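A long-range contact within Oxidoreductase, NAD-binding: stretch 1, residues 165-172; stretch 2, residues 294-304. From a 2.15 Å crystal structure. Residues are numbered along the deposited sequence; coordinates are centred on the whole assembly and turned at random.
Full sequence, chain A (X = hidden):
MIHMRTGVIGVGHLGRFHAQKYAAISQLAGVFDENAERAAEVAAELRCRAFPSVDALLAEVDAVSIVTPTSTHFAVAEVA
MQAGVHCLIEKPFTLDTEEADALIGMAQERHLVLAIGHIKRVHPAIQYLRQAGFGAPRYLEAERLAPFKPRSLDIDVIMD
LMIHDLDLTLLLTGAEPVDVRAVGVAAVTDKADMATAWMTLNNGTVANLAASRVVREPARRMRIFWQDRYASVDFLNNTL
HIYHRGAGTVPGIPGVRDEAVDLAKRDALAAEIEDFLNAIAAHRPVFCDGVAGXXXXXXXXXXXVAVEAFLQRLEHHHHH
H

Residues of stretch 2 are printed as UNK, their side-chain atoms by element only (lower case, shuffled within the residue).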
# COMPACT_ATOMS: atom_id res chain seq x y z
N ASP A 165 6.99 -1.76 -2.65
CA ASP A 165 8.39 -1.54 -2.33
C ASP A 165 8.88 -0.20 -2.84
O ASP A 165 9.76 0.40 -2.21
CB ASP A 165 9.20 -2.71 -2.88
CG ASP A 165 8.68 -4.04 -2.37
OD1 ASP A 165 8.55 -4.18 -1.14
OD2 ASP A 165 8.35 -4.93 -3.20
N LEU A 166 8.31 0.32 -3.92
CA LEU A 166 8.57 1.71 -4.26
C LEU A 166 8.18 2.63 -3.11
O LEU A 166 8.95 3.53 -2.74
CB LEU A 166 7.82 2.08 -5.55
CG LEU A 166 8.39 1.43 -6.82
CD1 LEU A 166 7.38 1.44 -8.00
CD2 LEU A 166 9.72 2.09 -7.24
N ASP A 167 7.01 2.40 -2.51
CA ASP A 167 6.57 3.25 -1.41
C ASP A 167 7.48 3.10 -0.20
O ASP A 167 7.85 4.10 0.43
CB ASP A 167 5.12 2.92 -1.04
CG ASP A 167 4.64 3.70 0.17
OD1 ASP A 167 4.74 4.96 0.15
OD2 ASP A 167 4.18 3.06 1.15
N LEU A 168 7.82 1.86 0.16
CA LEU A 168 8.73 1.61 1.26
C LEU A 168 10.05 2.33 1.05
O LEU A 168 10.60 2.93 1.97
CB LEU A 168 8.97 0.11 1.43
CG LEU A 168 7.79 -0.67 2.01
CD1 LEU A 168 8.06 -2.19 2.01
CD2 LEU A 168 7.44 -0.14 3.41
N THR A 169 10.57 2.27 -0.18
CA THR A 169 11.79 2.97 -0.54
C THR A 169 11.66 4.46 -0.26
O THR A 169 12.51 5.07 0.41
CB THR A 169 12.06 2.73 -2.02
OG1 THR A 169 12.38 1.34 -2.24
CG2 THR A 169 13.17 3.65 -2.49
N LEU A 170 10.60 5.08 -0.80
CA LEU A 170 10.46 6.52 -0.61
C LEU A 170 10.32 6.87 0.86
O LEU A 170 10.81 7.91 1.30
CB LEU A 170 9.28 7.06 -1.42
CG LEU A 170 9.46 7.02 -2.95
CD1 LEU A 170 8.14 7.26 -3.65
CD2 LEU A 170 10.50 8.01 -3.44
N LEU A 171 9.68 6.00 1.65
CA LEU A 171 9.44 6.31 3.06
C LEU A 171 10.70 6.14 3.89
O LEU A 171 11.06 7.03 4.67
CB LEU A 171 8.32 5.42 3.61
CG LEU A 171 7.93 5.65 5.06
CD1 LEU A 171 7.13 6.91 5.17
CD2 LEU A 171 7.15 4.47 5.60
N LEU A 172 11.38 5.01 3.75
CA LEU A 172 12.60 4.77 4.52
C LEU A 172 13.68 5.77 4.17
O LEU A 172 14.47 6.15 5.05
CB LEU A 172 13.10 3.35 4.29
CG LEU A 172 12.09 2.30 4.71
CD1 LEU A 172 12.66 0.91 4.51
CD2 LEU A 172 11.67 2.52 6.16
N UNK A 294 0.50 10.11 -3.79
CA UNK A 294 0.84 10.70 -5.09
C UNK A 294 2.34 10.58 -5.37
O UNK A 294 2.73 10.33 -6.52
c UNK A 294 2.47 14.84 -8.56
c UNK A 294 0.39 12.16 -5.13
c UNK A 294 1.70 13.91 -6.40
n UNK A 294 3.48 13.98 -8.61
c UNK A 294 0.60 12.85 -6.46
n UNK A 294 2.31 15.72 -9.55
n UNK A 294 1.63 14.83 -7.53
N UNK A 295 3.19 10.78 -4.36
CA UNK A 295 4.63 10.58 -4.53
C UNK A 295 4.93 9.21 -5.10
O UNK A 295 5.62 9.07 -6.13
c UNK A 295 5.35 10.75 -3.18
n UNK A 295 6.04 11.34 0.56
c UNK A 295 7.08 12.18 -1.92
c UNK A 295 5.84 12.16 -2.86
n UNK A 295 7.04 9.27 0.33
n UNK A 295 7.31 10.88 -1.30
c UNK A 295 6.80 10.50 -0.14
N UNK A 296 4.42 8.16 -4.44
CA UNK A 296 4.70 6.78 -4.93
C UNK A 296 4.01 6.56 -6.27
O UNK A 296 4.56 5.84 -7.05
c UNK A 296 4.97 4.34 -4.42
c UNK A 296 4.45 5.65 -3.91
c UNK A 296 3.04 5.53 -3.44
N UNK A 297 2.83 7.15 -6.48
CA UNK A 297 2.13 6.99 -7.76
C UNK A 297 2.94 7.54 -8.92
O UNK A 297 3.02 6.92 -9.98
c UNK A 297 -0.01 7.70 -9.03
c UNK A 297 -0.55 6.32 -9.38
c UNK A 297 0.76 7.68 -7.70
c UNK A 297 -1.13 8.72 -9.02
N UNK A 298 3.54 8.73 -8.74
CA UNK A 298 4.40 9.31 -9.77
C UNK A 298 5.63 8.44 -10.03
O UNK A 298 6.00 8.20 -11.19
c UNK A 298 4.83 10.73 -9.36
N UNK A 299 6.25 7.93 -8.97
CA UNK A 299 7.36 7.00 -9.17
C UNK A 299 6.92 5.74 -9.93
O UNK A 299 7.64 5.25 -10.82
c UNK A 299 7.97 6.61 -7.82
N UNK A 300 5.77 5.19 -9.57
CA UNK A 300 5.34 3.95 -10.20
C UNK A 300 5.03 4.19 -11.66
O UNK A 300 5.35 3.35 -12.51
c UNK A 300 4.13 3.37 -9.48
N UNK A 301 4.45 5.34 -11.99
CA UNK A 301 4.21 5.65 -13.39
C UNK A 301 5.53 5.80 -14.15
O UNK A 301 5.65 5.35 -15.29
c UNK A 301 3.33 6.90 -13.50
c UNK A 301 1.89 6.73 -13.00
c UNK A 301 1.07 5.85 -13.94
c UNK A 301 1.21 8.09 -12.87
N UNK A 302 6.54 6.40 -13.53
CA UNK A 302 7.86 6.44 -14.17
C UNK A 302 8.37 5.03 -14.47
O UNK A 302 8.83 4.73 -15.58
n UNK A 302 10.43 9.51 -11.93
c UNK A 302 10.37 9.22 -13.23
c UNK A 302 8.85 7.20 -13.31
c UNK A 302 9.05 8.64 -13.74
o UNK A 302 11.32 9.39 -14.01
N UNK A 303 8.28 4.14 -13.47
CA UNK A 303 8.72 2.77 -13.69
C UNK A 303 7.94 2.13 -14.84
O UNK A 303 8.51 1.50 -15.72
c UNK A 303 9.63 2.41 -11.34
c UNK A 303 8.61 1.93 -12.40
c UNK A 303 8.86 0.46 -12.74
N UNK A 304 6.61 2.26 -14.82
CA UNK A 304 5.79 1.59 -15.82
C UNK A 304 6.10 2.11 -17.22
O UNK A 304 6.13 1.34 -18.18
c UNK A 304 3.43 0.97 -16.43
n UNK A 304 -0.66 1.26 -15.20
c UNK A 304 4.31 1.76 -15.51
c UNK A 304 0.01 2.28 -15.73
n UNK A 304 1.29 2.13 -16.07
c UNK A 304 2.02 0.88 -15.89
n UNK A 304 -0.60 3.44 -15.93

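Position 294 carries four carbons and three nitrogens. Three carbons lead to a nitrogen, then to a carbon bearing two more nitrogens. That is a guanidinium, so the residue is Arg294. It makes no contact with stretch 1.

Position 295 has the same seven atoms in the same order. One terminal nitrogen comes near stretch 1, beside Leu170. This is Arg295. Its NH2 lies 3.6 Å from Leu170 CB, which sits at the edge of the guanidinium, near its plane. No hydrogen bond forms, so this is packing only.

Position 296 has three carbons, the first carrying the other two. One branch carbon packs on Leu166 and Asp167. The residue is Val296, with chi1 in the p well. Its CG2 is 3.8 Å from Leu166 CB and 3.4 Å from Asp167 N. Its CA is 3.7 Å from Leu170 CD1.

Position 297 has four carbons, forked at the second. Its CA-to-CB bond points away from stretch 1, and it touches nothing there. It is Leu297.

Position 298 has a single carbon and points sideways. It is Ala298, without contact.

Position 299 also has one carbon, but this one points toward stretch 1. It is Ala299, with CB 4.2 Å from Leu170 CD1.

Position 300 again has one carbon, set sideways and close to Leu166. It is Ala300. Leu166 CD1 lies 3.9 Å from Ala300 CA and 4.1 Å from Ala300 CB.

Position 301 has four carbons forked at the second and does not reach stretch 1. It is Leu301.

Position 302 has three carbons, the third carrying one oxygen and one nitrogen. This terminal amide on a three-carbon chain identifies Gln302. It is exposed and touches a crystal neighbour.

Position 303 has three carbons branched at the first, one of them near Leu166. It is Val303, with CG2 4.1 Å from Leu166 CD2.

Position 304 has three carbons, a nitrogen, then a carbon with two nitrogens. It is Arg304, out of reach of stretch 1.

The contact joins two helices whose axes approach to 9.3 Å at 125°. No hydrogen bond crosses it, and apolar packing dominates. Asp167 and Val296 have the nearest CA atoms, 5.3 Å apart. Leu166 and Leu170, one helical turn apart, both point toward stretch 2. Leu166 meets Val296, Ala300 and Val303, while Leu170 meets Arg295, Val296 and Ala299. Together the stretches bury 394 Å².

Stretch 2, residues 294-304: RRVLAAALQVR
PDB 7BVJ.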